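Long-range contacts in GTP cyclohydrolase 1 type 2 homolog (Thermus thermophilus, PDB 2YYB), which is of unknown function but belongs to the GTP cyclohydrolase I type 2/NIF3 family and probably binds two divalent metal ions: residues D183-G188 and L203-A208; S170-G175 and T187-H192. All coordinates share one frame; numbering follows the deposited sequence.

Contact 1 of 2, residues D183-G188 and L203-A208; sequences DLFVTG and LNVIYA
Phe185 pairs with Val205, Val186 with Ile206 and Thr187 with Tyr207 in a parallel ladder between strands 184-187 and 204-207. Four backbone hydrogen bonds hold it. The first, Phe185 N to Asn204 O, is the most bent, with 135° at the hydrogen; Ile206 N to Phe185 O and Thr187 N to Ile206 O follow, and Ala208 N closes the ladder on Thr187 O at 2.9 Å. Phe185 O, which accepts Ile206 N, also takes a CA-H...O contact of 3.3 Å from Val205 CA.

Apolar packing covers both faces. On one, Leu184 and Ile206 cross obliquely, the CD1 branch of Leu184 lying 3.7 Å from Ile206 CG1, and helix 141-147 packs over both. On the other, Phe185 and Val205 run side by side, ring atom CD2 of Phe185 being 4.0 Å from Val205 CG1. That methyl, anti to the backbone N (chi1 180°), also lies over the rim of one face of the Tyr207 ring, whose CE1 meets Thr187 CG2.

Helix 195-200 links the strands in a beta-alpha-beta unit. Facing backbone groups pair, Leu184 and Val186 bond to strand 166-169, and both faces are largely hydrocarbon, the Thr187 hydroxyl being bonded to Val169 O: the chemistry of buried central strands.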
loop_
_atom_site.group_PDB
_atom_site.type_symbol
_atom_site.label_atom_id
_atom_site.label_comp_id
_atom_site.label_asym_id
_atom_site.label_seq_id
_atom_site.Cartn_x
_atom_site.Cartn_y
_atom_site.Cartn_z
ATOM N N ASP A 183 0.471 -6.387 -36.944
ATOM C CA ASP A 183 1.618 -6.424 -37.852
ATOM C C ASP A 183 2.465 -5.178 -37.675
ATOM O O ASP A 183 3.657 -5.156 -38.021
ATOM C CB ASP A 183 1.167 -6.493 -39.317
ATOM C CG ASP A 183 0.201 -7.627 -39.580
ATOM O OD1 ASP A 183 0.303 -8.669 -38.881
ATOM O OD2 ASP A 183 -0.645 -7.475 -40.498
ATOM N N LEU A 184 1.825 -4.135 -37.155
ATOM C CA LEU A 184 2.478 -2.858 -36.928
ATOM C C LEU A 184 1.923 -2.190 -35.693
ATOM O O LEU A 184 0.753 -2.383 -35.334
ATOM C CB LEU A 184 2.274 -1.930 -38.122
ATOM C CG LEU A 184 2.665 -0.463 -37.920
ATOM C CD1 LEU A 184 4.101 -0.344 -37.492
ATOM C CD2 LEU A 184 2.460 0.285 -39.216
ATOM N N PHE A 185 2.783 -1.410 -35.047
ATOM C CA PHE A 185 2.430 -0.664 -33.851
ATOM C C PHE A 185 2.902 0.764 -34.086
ATOM O O PHE A 185 4.054 0.998 -34.470
ATOM C CB PHE A 185 3.117 -1.261 -32.628
ATOM C CG PHE A 185 2.879 -0.491 -31.351
ATOM C CD1 PHE A 185 1.593 -0.278 -30.876
ATOM C CD2 PHE A 185 3.950 -0.015 -30.600
ATOM C CE1 PHE A 185 1.381 0.393 -29.668
ATOM C CE2 PHE A 185 3.741 0.651 -29.398
ATOM C CZ PHE A 185 2.456 0.854 -28.933
ATOM N N VAL A 186 1.991 1.707 -33.878
ATOM C CA VAL A 186 2.277 3.116 -34.068
ATOM C C VAL A 186 2.208 3.845 -32.743
ATOM O O VAL A 186 1.224 3.726 -32.023
ATOM C CB VAL A 186 1.246 3.769 -34.992
ATOM C CG1 VAL A 186 1.584 5.246 -35.190
ATOM C CG2 VAL A 186 1.214 3.039 -36.323
ATOM N N THR A 187 3.254 4.591 -32.416
ATOM C CA THR A 187 3.255 5.363 -31.186
ATOM C C THR A 187 4.161 6.569 -31.404
ATOM O O THR A 187 4.667 6.768 -32.510
ATOM C CB THR A 187 3.703 4.500 -29.961
ATOM O OG1 THR A 187 3.378 5.192 -28.748
ATOM C CG2 THR A 187 5.183 4.218 -30.006
ATOM N N GLY A 188 4.365 7.388 -30.382
ATOM C CA GLY A 188 5.205 8.547 -30.593
ATOM C C GLY A 188 6.641 8.504 -30.105
ATOM O O GLY A 188 7.562 8.739 -30.872
ATOM N N LEU A 203 8.460 -7.491 -34.110
ATOM C CA LEU A 203 7.452 -6.445 -34.121
ATOM C C LEU A 203 7.867 -5.326 -35.067
ATOM O O LEU A 203 9.048 -5.041 -35.243
ATOM C CB LEU A 203 7.298 -5.867 -32.717
ATOM C CG LEU A 203 6.017 -6.076 -31.915
ATOM C CD1 LEU A 203 5.575 -7.515 -31.964
ATOM C CD2 LEU A 203 6.272 -5.659 -30.480
ATOM N N ASN A 204 6.883 -4.713 -35.698
ATOM C CA ASN A 204 7.133 -3.586 -36.574
ATOM C C ASN A 204 6.668 -2.435 -35.710
ATOM O O ASN A 204 5.552 -2.484 -35.166
ATOM C CB ASN A 204 6.257 -3.651 -37.825
ATOM C CG ASN A 204 6.878 -4.459 -38.948
ATOM O OD1 ASN A 204 6.153 -5.010 -39.787
ATOM N ND2 ASN A 204 8.216 -4.521 -38.989
ATOM N N VAL A 205 7.512 -1.421 -35.553
ATOM C CA VAL A 205 7.130 -0.279 -34.738
ATOM C C VAL A 205 7.567 1.004 -35.398
ATOM O O VAL A 205 8.700 1.102 -35.873
ATOM C CB VAL A 205 7.770 -0.324 -33.323
ATOM C CG1 VAL A 205 7.340 0.903 -32.518
ATOM C CG2 VAL A 205 7.376 -1.588 -32.611
ATOM N N ILE A 206 6.667 1.983 -35.436
ATOM C CA ILE A 206 6.982 3.288 -36.022
ATOM C C ILE A 206 6.806 4.349 -34.930
ATOM O O ILE A 206 5.728 4.455 -34.331
ATOM C CB ILE A 206 6.015 3.682 -37.190
ATOM C CG1 ILE A 206 6.047 2.647 -38.316
ATOM C CG2 ILE A 206 6.403 5.058 -37.736
ATOM C CD1 ILE A 206 7.307 2.683 -39.125
ATOM N N TYR A 207 7.861 5.122 -34.678
ATOM C CA TYR A 207 7.831 6.202 -33.675
ATOM C C TYR A 207 7.703 7.526 -34.419
ATOM O O TYR A 207 8.645 7.965 -35.068
ATOM C CB TYR A 207 9.118 6.194 -32.827
ATOM C CG TYR A 207 9.217 4.970 -31.957
ATOM C CD1 TYR A 207 8.298 4.753 -30.932
ATOM C CD2 TYR A 207 10.176 3.979 -32.204
ATOM C CE1 TYR A 207 8.320 3.577 -30.178
ATOM C CE2 TYR A 207 10.204 2.795 -31.447
ATOM C CZ TYR A 207 9.270 2.608 -30.444
ATOM O OH TYR A 207 9.246 1.445 -29.721
ATOM N N ALA A 208 6.534 8.158 -34.321
ATOM C CA ALA A 208 6.300 9.411 -35.035
ATOM C C ALA A 208 6.368 10.705 -34.212
ATOM O O ALA A 208 5.934 11.766 -34.679
ATOM C CB ALA A 208 4.970 9.323 -35.771
#

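Contact 2 of 2, residues S170-G175 and T187-H192; sequences SGSGTG and TGEPKH
Two loops that leave the C-terminal ends of neighbouring parallel strands, 166-169 and 184-187, meet here beside the predicted metal site. Gly171 O is gripped by two successive amides of the second loop: Glu189 N donates a firm bond of 2.8 Å (158° at the hydrogen) from 24° off the carbonyl plane, and Gly188 N adds a weak one of 3.1 Å.

Thr187 faces the first loop with its hydroxyl. OG1 stands anti to the backbone N (chi1 -166°) and accepts a hydrogen bond from Gly173 N at 3.0 Å, while also bonding to Val169 O at the end of the adjacent strand. A valine in its place would probably leave Gly173 N and Val169 O without this shared partner and the 170-175 loop less firmly fixed to the strand end.

Farther out, the aliphatic chain of Lys191 passes the hydroxyl OG1 of Thr174, with CD nearest to it, while the methyl CG2 of Thr174 lies 3.6 Å from Glu189 O. The lysine chain bends at chi3 and chi4, and NZ is hydrogen-bonded to Ser193 OG. The carboxylate of Glu189 is held chiefly by the backbone N of His192 of the second subunit, and its side chain also touches His210. Such loops at the C-terminal ends of the parallel strands of a mixed sheet are a usual place for a site in alpha/beta folds, consistent with the predicted metal ligands His210 and Asp101 nearby.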
loop_
_atom_site.group_PDB
_atom_site.type_symbol
_atom_site.label_atom_id
_atom_site.label_comp_id
_atom_site.label_asym_id
_atom_site.label_seq_id
_atom_site.Cartn_x
_atom_site.Cartn_y
_atom_site.Cartn_z
ATOM N N SER A 170 -0.767 6.924 -29.321
ATOM C CA SER A 170 0.070 8.120 -29.321
ATOM C C SER A 170 0.779 8.418 -28.006
ATOM O O SER A 170 0.386 7.952 -26.948
ATOM C CB SER A 170 -0.771 9.332 -29.726
ATOM O OG SER A 170 -1.730 9.641 -28.724
ATOM N N GLY A 171 1.832 9.219 -28.096
ATOM C CA GLY A 171 2.601 9.581 -26.919
ATOM C C GLY A 171 3.629 8.522 -26.570
ATOM O O GLY A 171 4.447 8.140 -27.402
ATOM N N SER A 172 3.574 8.046 -25.331
ATOM C CA SER A 172 4.495 7.025 -24.839
ATOM C C SER A 172 3.786 5.696 -24.698
ATOM O O SER A 172 3.359 5.335 -23.600
ATOM C CB SER A 172 5.074 7.419 -23.470
ATOM O OG SER A 172 6.077 8.409 -23.596
ATOM N N GLY A 173 3.683 4.960 -25.793
ATOM C CA GLY A 173 3.000 3.686 -25.728
ATOM C C GLY A 173 3.884 2.473 -25.537
ATOM O O GLY A 173 3.374 1.379 -25.310
ATOM N N THR A 174 5.200 2.650 -25.611
ATOM C CA THR A 174 6.114 1.519 -25.453
ATOM C C THR A 174 5.775 0.611 -24.287
ATOM O O THR A 174 5.916 -0.603 -24.391
ATOM C CB THR A 174 7.575 1.957 -25.287
ATOM O OG1 THR A 174 7.663 2.945 -24.254
ATOM C CG2 THR A 174 8.123 2.492 -26.603
ATOM N N GLY A 175 5.332 1.185 -23.179
ATOM C CA GLY A 175 4.978 0.359 -22.045
ATOM C C GLY A 175 4.022 -0.748 -22.456
ATOM O O GLY A 175 4.021 -1.825 -21.849
ATOM N N THR A 187 3.254 4.591 -32.416
ATOM C CA THR A 187 3.255 5.363 -31.186
ATOM C C THR A 187 4.161 6.569 -31.404
ATOM O O THR A 187 4.667 6.768 -32.510
ATOM C CB THR A 187 3.703 4.500 -29.961
ATOM O OG1 THR A 187 3.378 5.192 -28.748
ATOM C CG2 THR A 187 5.183 4.218 -30.006
ATOM N N GLY A 188 4.365 7.388 -30.382
ATOM C CA GLY A 188 5.205 8.547 -30.593
ATOM C C GLY A 188 6.641 8.504 -30.105
ATOM O O GLY A 188 7.562 8.739 -30.872
ATOM N N GLU A 189 6.841 8.196 -28.829
ATOM C CA GLU A 189 8.182 8.218 -28.261
ATOM C C GLU A 189 8.854 6.863 -28.104
ATOM O O GLU A 189 8.273 5.934 -27.541
ATOM C CB GLU A 189 8.140 8.943 -26.908
ATOM C CG GLU A 189 9.333 9.859 -26.666
ATOM C CD GLU A 189 9.095 10.876 -25.535
ATOM O OE1 GLU A 189 9.958 11.764 -25.328
ATOM O OE2 GLU A 189 8.049 10.794 -24.859
ATOM N N PRO A 190 10.094 6.736 -28.606
ATOM C CA PRO A 190 10.902 5.518 -28.549
ATOM C C PRO A 190 11.699 5.408 -27.240
ATOM O O PRO A 190 12.253 6.396 -26.755
ATOM C CB PRO A 190 11.824 5.679 -29.747
ATOM C CG PRO A 190 12.144 7.121 -29.687
ATOM C CD PRO A 190 10.759 7.735 -29.461
ATOM N N LYS A 191 11.766 4.206 -26.682
ATOM C CA LYS A 191 12.514 3.977 -25.449
ATOM C C LYS A 191 13.638 2.962 -25.660
ATOM O O LYS A 191 13.426 1.899 -26.235
ATOM C CB LYS A 191 11.573 3.479 -24.347
ATOM C CG LYS A 191 10.917 4.587 -23.536
ATOM C CD LYS A 191 9.821 4.075 -22.564
ATOM C CE LYS A 191 10.312 2.999 -21.587
ATOM N NZ LYS A 191 11.541 3.382 -20.809
ATOM N N HIS A 192 14.836 3.292 -25.198
ATOM C CA HIS A 192 15.947 2.374 -25.334
ATOM C C HIS A 192 15.590 1.004 -24.736
ATOM O O HIS A 192 15.860 -0.035 -25.329
ATOM C CB HIS A 192 17.178 2.918 -24.616
ATOM C CG HIS A 192 18.319 1.946 -24.562
ATOM N ND1 HIS A 192 19.145 1.697 -25.640
ATOM C CD2 HIS A 192 18.743 1.125 -23.570
ATOM C CE1 HIS A 192 20.026 0.768 -25.311
ATOM N NE2 HIS A 192 19.803 0.403 -24.062
#

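Contacts 1 and 2 lie about 9 Å apart, centre to centre, and share Thr187 and Gly188, where strand 184-187 gives way to the loop. Contact 1 supplies the sheet, and contact 2 ties together loops at the C-terminal ends of its parallel strands. Tyr207 joins them: its CD2 packs 3.4 Å from Pro190 CB, and its OH lies 3.5 Å from Thr174 CG2. Phe185 CZ, 3.8 Å from Gly173 O, adds a second link. Both contacts border the predicted metal site: the nearest side-chain atoms of Glu189 and the predicted ligand His210, and those of Ser170 and the predicted ligand Asp101, are each about 3 Å apart. The 187-192 loop also reaches the second subunit, where His192 meets Asp44 and His210 of that chain.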